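Local structure of alkaline serine protease (Thermobifida fusca, 2PFE) at residues 1-6 and 67-72; 127-132 and 167-172; 81-86 and 143-148. The protein probably hydrolyses peptide bonds as an S1-family serine endopeptidase, this chain being the C-terminal protease part of the longer precursor. All coordinates share one frame; numbering follows the deposited sequence.

Overall arrangement
Contact 1 lies at the surface, contact 2 is buried, and contact 3 is partly buried between. The centres of contacts 1 and 2 are about 24 Å apart, on opposite sides of the centre of the chain. Contact 1 pins the N-terminus with charge, waters and short backbone bonds in a small parallel pair of strands. Contact 2 is regular antiparallel pairing inside the C-terminal barrel, with aromatic and threonine side chains on its faces. Contact 3 joins strand 143-146 of that same barrel to a small hairpin through aliphatic tips and one hydroxyl pair. Packing links them in turn: Gly5 and Gly6 touch Pro143, and Trp144 lies against Thr131, Thr167 and Phe169.

Contact 1. Residues 1-6 and 67-72; sequences AAIIGG and SADTVT
The chain starts here, and its terminal amine is the first thing to be paid for. Ala1 N sits 3.0 Å from Asp69 OD1 in a salt bridge that meets the carboxylate from above its plane, and it also donates to a water that is itself hydrogen-bonded to Thr70 OG1. Asp69 can reach because its CG lies beside its own backbone N (chi1 -61°). The same OD1 accepts a second hydrogen bond, from another water 2.8 Å away, which bonds weakly to Ala2 O as well; two donors on one oxygen, one of them cationic, would favour the charged carboxylate. An alanine in place of Asp69 removes the amine's counter-charge and would probably loosen the first residue. From here 2-5 and 70-72 run side by side as a short two-stranded parallel sheet, tying the start of the protease domain to the chain that leaves the N-terminal barrel. Ala1 O accepts Thr70 N at 2.9 Å, and Thr70 O accepts Ile3 N at 2.7 Å in a nearly straight bond (170°). Ile3 O is met by a side chain: Thr72 OG1 donates to it at 2.7 Å, while Leu74 N bonds to that hydroxyl. On the face shared by Ile3 and Val71, Ile3 CD1 rests 3.8 Å from Asp69 CB, and the side chains of Ile3 and Val71 both pack on Ile65 and Ser21 of the barrel. The other face is sparser, with Ala2 CB against Thr72 CG2 at 3.7 Å.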
loop_
_atom_site.group_PDB
_atom_site.type_symbol
_atom_site.label_atom_id
_atom_site.label_comp_id
_atom_site.label_asym_id
_atom_site.label_seq_id
_atom_site.Cartn_x
_atom_site.Cartn_y
_atom_site.Cartn_z
ATOM N N ALA A 1 -17.223 6.785 5.947
ATOM C CA ALA A 1 -16.111 7.768 5.780
ATOM C C ALA A 1 -15.374 7.575 4.454
ATOM O O ALA A 1 -15.490 6.522 3.814
ATOM C CB ALA A 1 -15.128 7.676 6.960
ATOM N N ALA A 2 -14.581 8.576 4.066
ATOM C CA ALA A 2 -13.743 8.500 2.867
ATOM C C ALA A 2 -12.620 7.488 3.068
ATOM O O ALA A 2 -11.997 7.459 4.132
ATOM C CB ALA A 2 -13.148 9.866 2.550
ATOM N N ILE A 3 -12.384 6.658 2.050
ATOM C CA ILE A 3 -11.212 5.790 2.001
ATOM C C ILE A 3 -10.059 6.607 1.445
ATOM O O ILE A 3 -10.097 7.039 0.296
ATOM C CB ILE A 3 -11.445 4.548 1.087
ATOM C CG1 ILE A 3 -12.630 3.705 1.577
ATOM C CG2 ILE A 3 -10.203 3.681 1.001
ATOM C CD1 ILE A 3 -12.497 3.179 2.995
ATOM N N ILE A 4 -9.013 6.774 2.248
ATOM C CA ILE A 4 -7.885 7.626 1.868
ATOM C C ILE A 4 -6.569 6.848 2.071
ATOM O O ILE A 4 -6.302 6.290 3.153
ATOM C CB ILE A 4 -7.908 9.009 2.610
ATOM C CG1 ILE A 4 -9.161 9.806 2.202
ATOM C CG2 ILE A 4 -6.645 9.820 2.311
ATOM C CD1 ILE A 4 -9.323 11.114 2.902
ATOM N N GLY A 5 -5.747 6.811 1.029
ATOM C CA GLY A 5 -4.499 6.062 1.128
ATOM C C GLY A 5 -3.632 6.614 2.248
ATOM O O GLY A 5 -3.507 7.828 2.407
ATOM N N GLY A 6 -3.010 5.713 3.016
ATOM C CA GLY A 6 -2.153 6.123 4.129
ATOM C C GLY A 6 -2.845 6.141 5.480
ATOM O O GLY A 6 -2.189 6.215 6.517
ATOM N N SER A 67 -20.980 -0.400 1.963
ATOM C CA SER A 67 -21.611 0.878 1.634
ATOM C C SER A 67 -21.354 1.965 2.685
ATOM O O SER A 67 -21.557 3.153 2.417
ATOM C CB SER A 67 -23.120 0.676 1.455
ATOM O OG SER A 67 -23.701 0.159 2.641
ATOM N N ALA A 68 -20.917 1.557 3.877
ATOM C CA ALA A 68 -20.644 2.486 4.972
ATOM C C ALA A 68 -19.422 3.370 4.709
ATOM O O ALA A 68 -19.188 4.338 5.435
ATOM C CB ALA A 68 -20.477 1.724 6.275
ATOM N N ASP A 69 -18.640 3.035 3.679
ATOM C CA ASP A 69 -17.450 3.823 3.342
ATOM C C ASP A 69 -17.347 4.103 1.840
ATOM O O ASP A 69 -17.981 3.421 1.029
ATOM C CB ASP A 69 -16.199 3.146 3.902
ATOM C CG ASP A 69 -16.240 3.041 5.416
ATOM O OD1 ASP A 69 -15.932 4.047 6.096
ATOM O OD2 ASP A 69 -16.603 1.960 5.923
ATOM N N THR A 70 -16.563 5.116 1.476
ATOM C CA THR A 70 -16.530 5.610 0.100
ATOM C C THR A 70 -15.110 5.746 -0.441
ATOM O O THR A 70 -14.260 6.366 0.190
ATOM C CB THR A 70 -17.252 6.985 -0.029
ATOM O OG1 THR A 70 -18.569 6.901 0.537
ATOM C CG2 THR A 70 -17.370 7.407 -1.496
ATOM N N VAL A 71 -14.885 5.193 -1.630
ATOM C CA VAL A 71 -13.592 5.311 -2.310
ATOM C C VAL A 71 -13.310 6.746 -2.794
ATOM O O VAL A 71 -14.222 7.484 -3.203
ATOM C CB VAL A 71 -13.463 4.295 -3.471
ATOM C CG1 VAL A 71 -13.430 2.867 -2.917
ATOM C CG2 VAL A 71 -14.567 4.475 -4.528
ATOM N N THR A 72 -12.040 7.139 -2.692
ATOM C CA THR A 72 -11.557 8.416 -3.201
ATOM C C THR A 72 -10.236 8.180 -3.944
ATOM O O THR A 72 -9.535 7.182 -3.686
ATOM C CB THR A 72 -11.316 9.462 -2.062
ATOM O OG1 THR A 72 -10.076 9.178 -1.396
ATOM C CG2 THR A 72 -12.487 9.508 -1.053
HETATM O O HOH W 1 -18.767 7.402 3.500
HETATM O O HOH W 2 -13.222 4.848 5.990
#

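Contact 2. Residues 127-132 and 167-172; sequences GLTRTT and TFFQPI
Phe168, Phe169 and Thr129 bury the most surface here, and they sit on two faces of one antiparallel strand pair. Phe169 holds its CG in the crowded position between backbone N and carbonyl carbon (chi1 73°), which swings the ring back across the neighbouring strand and under Thr129. The CB of Thr129 stands over the middle of the Phe169 ring, 3.6 Å from its centroid and 14° off the normal, a CH-pi contact. Thr129 CG2 comes down 3.5 Å from Phe169 CZ, and Thr131 CG2 adds a further methyl, 3.7 Å from Phe169 CD2. Thr129 and Phe169 are also a hydrogen-bonded pair: Thr129 N to Phe169 O and Phe169 N to Thr129 O both measure 2.9 Å, each donor lying in the plane of the carbonyl it meets, so backbone and side chains fix the same register. Trp144 meets the ring too.

On the opposite face Phe168, paired with Arg130 without hydrogen bonds between them, lies alongside the arginine's aliphatic part. Arg130 CB is 3.5 Å from Phe168 CE2, while the chain bends further out and NE bonds to Gln112. The Leu128 side chain crosses that of Phe168 at about a right angle, Leu128 CD1 lying 4.0 Å from Phe168 CB. Thr131 and Thr167 form the next hydrogen-bonded pair, with both hydroxyls engaged by the backbone of Ala133. At the other end Gly127 and Leu128 make a G1 beta bulge opposite Gln116. These strands belong to the C-terminal six-stranded barrel of the chymotrypsin-like fold, with the side chain of Thr167 about 5 Å from the bound inhibitor.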
loop_
_atom_site.group_PDB
_atom_site.type_symbol
_atom_site.label_atom_id
_atom_site.label_comp_id
_atom_site.label_asym_id
_atom_site.label_seq_id
_atom_site.Cartn_x
_atom_site.Cartn_y
_atom_site.Cartn_z
ATOM N N GLY A 127 10.099 -9.771 -6.511
ATOM C CA GLY A 127 9.492 -8.692 -7.300
ATOM C C GLY A 127 9.364 -7.339 -6.608
ATOM O O GLY A 127 8.652 -6.470 -7.089
ATOM N N LEU A 128 10.047 -7.158 -5.477
ATOM C CA LEU A 128 9.914 -5.933 -4.689
ATOM C C LEU A 128 10.842 -4.829 -5.157
ATOM O O LEU A 128 11.921 -5.066 -5.680
ATOM C CB LEU A 128 10.191 -6.219 -3.227
ATOM C CG LEU A 128 9.245 -7.205 -2.537
ATOM C CD1 LEU A 128 9.707 -7.476 -1.110
ATOM C CD2 LEU A 128 7.812 -6.732 -2.595
ATOM N N THR A 129 10.423 -3.597 -4.904
ATOM C CA THR A 129 11.260 -2.444 -5.205
ATOM C C THR A 129 11.840 -1.882 -3.918
ATOM O O THR A 129 11.085 -1.557 -3.007
ATOM C CB THR A 129 10.433 -1.363 -5.925
ATOM O OG1 THR A 129 9.957 -1.907 -7.162
ATOM C CG2 THR A 129 11.281 -0.112 -6.210
ATOM N N ARG A 130 13.168 -1.809 -3.854
ATOM C CA ARG A 130 13.891 -1.275 -2.699
ATOM C C ARG A 130 14.006 0.241 -2.819
ATOM O O ARG A 130 14.317 0.765 -3.904
ATOM C CB ARG A 130 15.284 -1.927 -2.593
ATOM C CG ARG A 130 16.043 -1.456 -1.408
ATOM C CD ARG A 130 17.384 -2.147 -1.319
ATOM N NE ARG A 130 18.412 -1.466 -2.120
ATOM C CZ ARG A 130 19.180 -2.047 -3.043
ATOM N NH1 ARG A 130 19.062 -3.338 -3.335
ATOM N NH2 ARG A 130 20.085 -1.331 -3.686
ATOM N N THR A 131 13.743 0.943 -1.720
ATOM C CA THR A 131 13.918 2.392 -1.664
ATOM C C THR A 131 14.676 2.805 -0.412
ATOM O O THR A 131 14.784 2.043 0.545
ATOM C CB THR A 131 12.569 3.165 -1.657
ATOM O OG1 THR A 131 12.059 3.262 -0.318
ATOM C CG2 THR A 131 11.511 2.494 -2.559
ATOM N N THR A 132 15.133 4.052 -0.411
ATOM C CA THR A 132 15.775 4.621 0.752
ATOM C C THR A 132 14.823 5.289 1.747
ATOM O O THR A 132 15.306 5.845 2.731
ATOM C CB THR A 132 16.781 5.690 0.343
ATOM O OG1 THR A 132 16.079 6.747 -0.340
ATOM C CG2 THR A 132 17.924 5.098 -0.524
ATOM N N THR A 167 13.208 0.467 2.776
ATOM C CA THR A 167 11.844 -0.035 2.698
ATOM C C THR A 167 11.603 -0.576 1.330
ATOM O O THR A 167 12.015 0.027 0.344
ATOM C CB THR A 167 10.881 1.113 2.852
ATOM O OG1 THR A 167 11.384 2.143 1.977
ATOM C CG2 THR A 167 10.825 1.543 4.295
ATOM N N PHE A 168 10.852 -1.659 1.292
ATOM C CA PHE A 168 10.467 -2.356 0.073
ATOM C C PHE A 168 8.982 -2.126 -0.203
ATOM O O PHE A 168 8.158 -2.216 0.711
ATOM C CB PHE A 168 10.739 -3.859 0.221
ATOM C CG PHE A 168 12.177 -4.181 0.369
ATOM C CD1 PHE A 168 12.780 -4.256 1.623
ATOM C CD2 PHE A 168 12.942 -4.391 -0.756
ATOM C CE1 PHE A 168 14.154 -4.566 1.732
ATOM C CE2 PHE A 168 14.295 -4.710 -0.666
ATOM C CZ PHE A 168 14.903 -4.778 0.557
ATOM N N PHE A 169 8.647 -1.906 -1.468
ATOM C CA PHE A 169 7.258 -1.896 -1.896
ATOM C C PHE A 169 6.911 -2.964 -2.935
ATOM O O PHE A 169 7.740 -3.327 -3.759
ATOM C CB PHE A 169 6.769 -0.475 -2.281
ATOM C CG PHE A 169 7.293 0.094 -3.586
ATOM C CD1 PHE A 169 6.778 -0.336 -4.808
ATOM C CD2 PHE A 169 8.194 1.181 -3.579
ATOM C CE1 PHE A 169 7.173 0.265 -5.997
ATOM C CE2 PHE A 169 8.594 1.784 -4.756
ATOM C CZ PHE A 169 8.076 1.336 -5.980
ATOM N N GLN A 170 5.663 -3.425 -2.850
ATOM C CA GLN A 170 5.056 -4.286 -3.860
ATOM C C GLN A 170 4.528 -3.346 -4.940
ATOM O O GLN A 170 3.656 -2.542 -4.663
ATOM C CB GLN A 170 3.915 -5.072 -3.186
ATOM C CG GLN A 170 2.845 -5.599 -4.114
ATOM C CD GLN A 170 3.378 -6.657 -5.069
ATOM O OE1 GLN A 170 3.382 -6.469 -6.293
ATOM N NE2 GLN A 170 3.857 -7.767 -4.515
ATOM N N PRO A 171 5.068 -3.413 -6.167
ATOM C CA PRO A 171 4.573 -2.569 -7.258
ATOM C C PRO A 171 3.058 -2.715 -7.473
ATOM O O PRO A 171 2.484 -3.811 -7.299
ATOM C CB PRO A 171 5.393 -3.032 -8.478
ATOM C CG PRO A 171 6.671 -3.528 -7.846
ATOM C CD PRO A 171 6.208 -4.241 -6.595
ATOM N N ILE A 172 2.418 -1.595 -7.788
ATOM C CA ILE A 172 0.958 -1.556 -7.835
ATOM C C ILE A 172 0.362 -2.214 -9.064
ATOM O O ILE A 172 -0.666 -2.886 -8.968
ATOM C CB ILE A 172 0.402 -0.122 -7.656
ATOM C CG1 ILE A 172 -1.128 -0.120 -7.492
ATOM C CG2 ILE A 172 0.809 0.806 -8.808
ATOM C CD1 ILE A 172 -1.635 -0.881 -6.272
#

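Contact 3. Residues 81-86 and 143-148; sequences GTVTVT and PWLTGS
Val83 turns its CG1 anti to the backbone N (chi1 -172°) and Leu145 sets its CG beside its own N (chi1 -70°), so the two side chains reach toward each other tip to tip. Val83 CG1 and Leu145 CD1 meet at 4.0 Å. The second methyl of the leucine, CD2, is taken up by Val85, whose CG2 approaches obliquely to the same 4.0 Å, so the isobutyl fork is shared between two valines. Thr86 and Ser148 both place OG1 and OG in the crowded position between N and carbonyl carbon (chi1 63° in each), and the hydroxyls bond to each other at 2.8 Å. Strand 143-146 is one strand of the closed C-terminal barrel, and Gly147 and Ser148 have backbone angles of a type II' turn that leads into strand 149-157. Strand 82-84 belongs to a small hairpin with 74-76, outside the barrel. One backbone bond joins the segments just past the strand ends: Thr86 N donates almost straight to Ser148 O at 2.9 Å, from within the carbonyl plane, and Val85 CA adds a CA-H...O contact to that oxygen at 3.5 Å. Val85 also bonds through its backbone to Pro73 and to Gly186, the C-terminal residue.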
loop_
_atom_site.group_PDB
_atom_site.type_symbol
_atom_site.label_atom_id
_atom_site.label_comp_id
_atom_site.label_asym_id
_atom_site.label_seq_id
_atom_site.Cartn_x
_atom_site.Cartn_y
_atom_site.Cartn_z
ATOM N N GLY A 81 -3.462 17.870 4.613
ATOM C CA GLY A 81 -4.061 17.718 3.292
ATOM C C GLY A 81 -3.781 16.414 2.573
ATOM O O GLY A 81 -3.336 15.435 3.179
ATOM N N THR A 82 -4.040 16.429 1.265
ATOM C CA THR A 82 -3.997 15.223 0.434
ATOM C C THR A 82 -3.259 15.408 -0.894
ATOM O O THR A 82 -2.995 16.536 -1.327
ATOM C CB THR A 82 -5.423 14.741 0.098
ATOM O OG1 THR A 82 -6.152 15.810 -0.530
ATOM C CG2 THR A 82 -6.147 14.280 1.361
ATOM N N VAL A 83 -2.916 14.270 -1.514
ATOM C CA VAL A 83 -2.438 14.204 -2.909
ATOM C C VAL A 83 -3.448 13.401 -3.746
ATOM O O VAL A 83 -3.960 12.363 -3.300
ATOM C CB VAL A 83 -1.020 13.554 -3.034
ATOM C CG1 VAL A 83 -0.492 13.688 -4.459
ATOM C CG2 VAL A 83 -0.032 14.167 -2.050
ATOM N N THR A 84 -3.739 13.881 -4.953
ATOM C CA THR A 84 -4.663 13.182 -5.847
ATOM C C THR A 84 -3.904 12.236 -6.768
ATOM O O THR A 84 -2.935 12.640 -7.422
ATOM C CB THR A 84 -5.500 14.162 -6.678
ATOM O OG1 THR A 84 -6.256 14.985 -5.784
ATOM C CG2 THR A 84 -6.470 13.407 -7.605
ATOM N N VAL A 85 -4.339 10.976 -6.781
ATOM C CA VAL A 85 -3.782 9.925 -7.647
ATOM C C VAL A 85 -4.437 10.044 -9.024
ATOM O O VAL A 85 -5.666 10.022 -9.135
ATOM C CB VAL A 85 -4.057 8.525 -7.059
ATOM C CG1 VAL A 85 -3.479 7.439 -7.948
ATOM C CG2 VAL A 85 -3.470 8.405 -5.656
ATOM N N THR A 86 -3.627 10.209 -10.065
ATOM C CA THR A 86 -4.178 10.361 -11.419
ATOM C C THR A 86 -3.888 9.160 -12.344
ATOM O O THR A 86 -4.366 9.106 -13.472
ATOM C CB THR A 86 -3.663 11.631 -12.107
ATOM O OG1 THR A 86 -2.250 11.538 -12.260
ATOM C CG2 THR A 86 -3.998 12.883 -11.312
ATOM N N PRO A 143 0.382 3.580 0.476
ATOM C CA PRO A 143 0.694 3.895 -0.912
ATOM C C PRO A 143 2.047 4.562 -1.112
ATOM O O PRO A 143 2.533 5.291 -0.225
ATOM C CB PRO A 143 -0.401 4.904 -1.270
ATOM C CG PRO A 143 -0.643 5.665 0.035
ATOM C CD PRO A 143 -0.555 4.552 1.074
ATOM N N TRP A 144 2.581 4.376 -2.314
ATOM C CA TRP A 144 3.798 5.036 -2.789
ATOM C C TRP A 144 3.427 5.828 -4.018
ATOM O O TRP A 144 2.724 5.308 -4.900
ATOM C CB TRP A 144 4.861 3.988 -3.165
ATOM C CG TRP A 144 5.364 3.259 -1.966
ATOM C CD1 TRP A 144 4.679 2.343 -1.229
ATOM C CD2 TRP A 144 6.658 3.405 -1.325
ATOM N NE1 TRP A 144 5.444 1.914 -0.165
ATOM C CE2 TRP A 144 6.659 2.548 -0.198
ATOM C CE3 TRP A 144 7.794 4.196 -1.581
ATOM C CZ2 TRP A 144 7.759 2.413 0.651
ATOM C CZ3 TRP A 144 8.892 4.093 -0.707
ATOM C CH2 TRP A 144 8.861 3.193 0.392
ATOM N N LEU A 145 3.892 7.070 -4.063
ATOM C CA LEU A 145 3.632 7.996 -5.164
ATOM C C LEU A 145 4.914 8.622 -5.674
ATOM O O LEU A 145 5.815 8.994 -4.889
ATOM C CB LEU A 145 2.688 9.130 -4.725
ATOM C CG LEU A 145 1.224 8.794 -4.455
ATOM C CD1 LEU A 145 0.589 9.954 -3.691
ATOM C CD2 LEU A 145 0.493 8.499 -5.738
ATOM N N THR A 146 5.011 8.707 -6.989
ATOM C CA THR A 146 5.965 9.612 -7.607
ATOM C C THR A 146 5.101 10.657 -8.285
ATOM O O THR A 146 4.432 10.371 -9.289
ATOM C CB THR A 146 6.892 8.895 -8.601
ATOM O OG1 THR A 146 7.639 7.897 -7.889
ATOM C CG2 THR A 146 7.855 9.900 -9.241
ATOM N N GLY A 147 5.095 11.867 -7.726
ATOM C CA GLY A 147 4.123 12.894 -8.140
ATOM C C GLY A 147 2.709 12.387 -7.914
ATOM O O GLY A 147 2.372 11.952 -6.810
ATOM N N SER A 148 1.888 12.405 -8.965
ATOM C CA SER A 148 0.514 11.890 -8.874
ATOM C C SER A 148 0.358 10.429 -9.358
ATOM O O SER A 148 -0.763 9.913 -9.509
ATOM C CB SER A 148 -0.417 12.801 -9.663
ATOM O OG SER A 148 -0.040 12.764 -11.022
#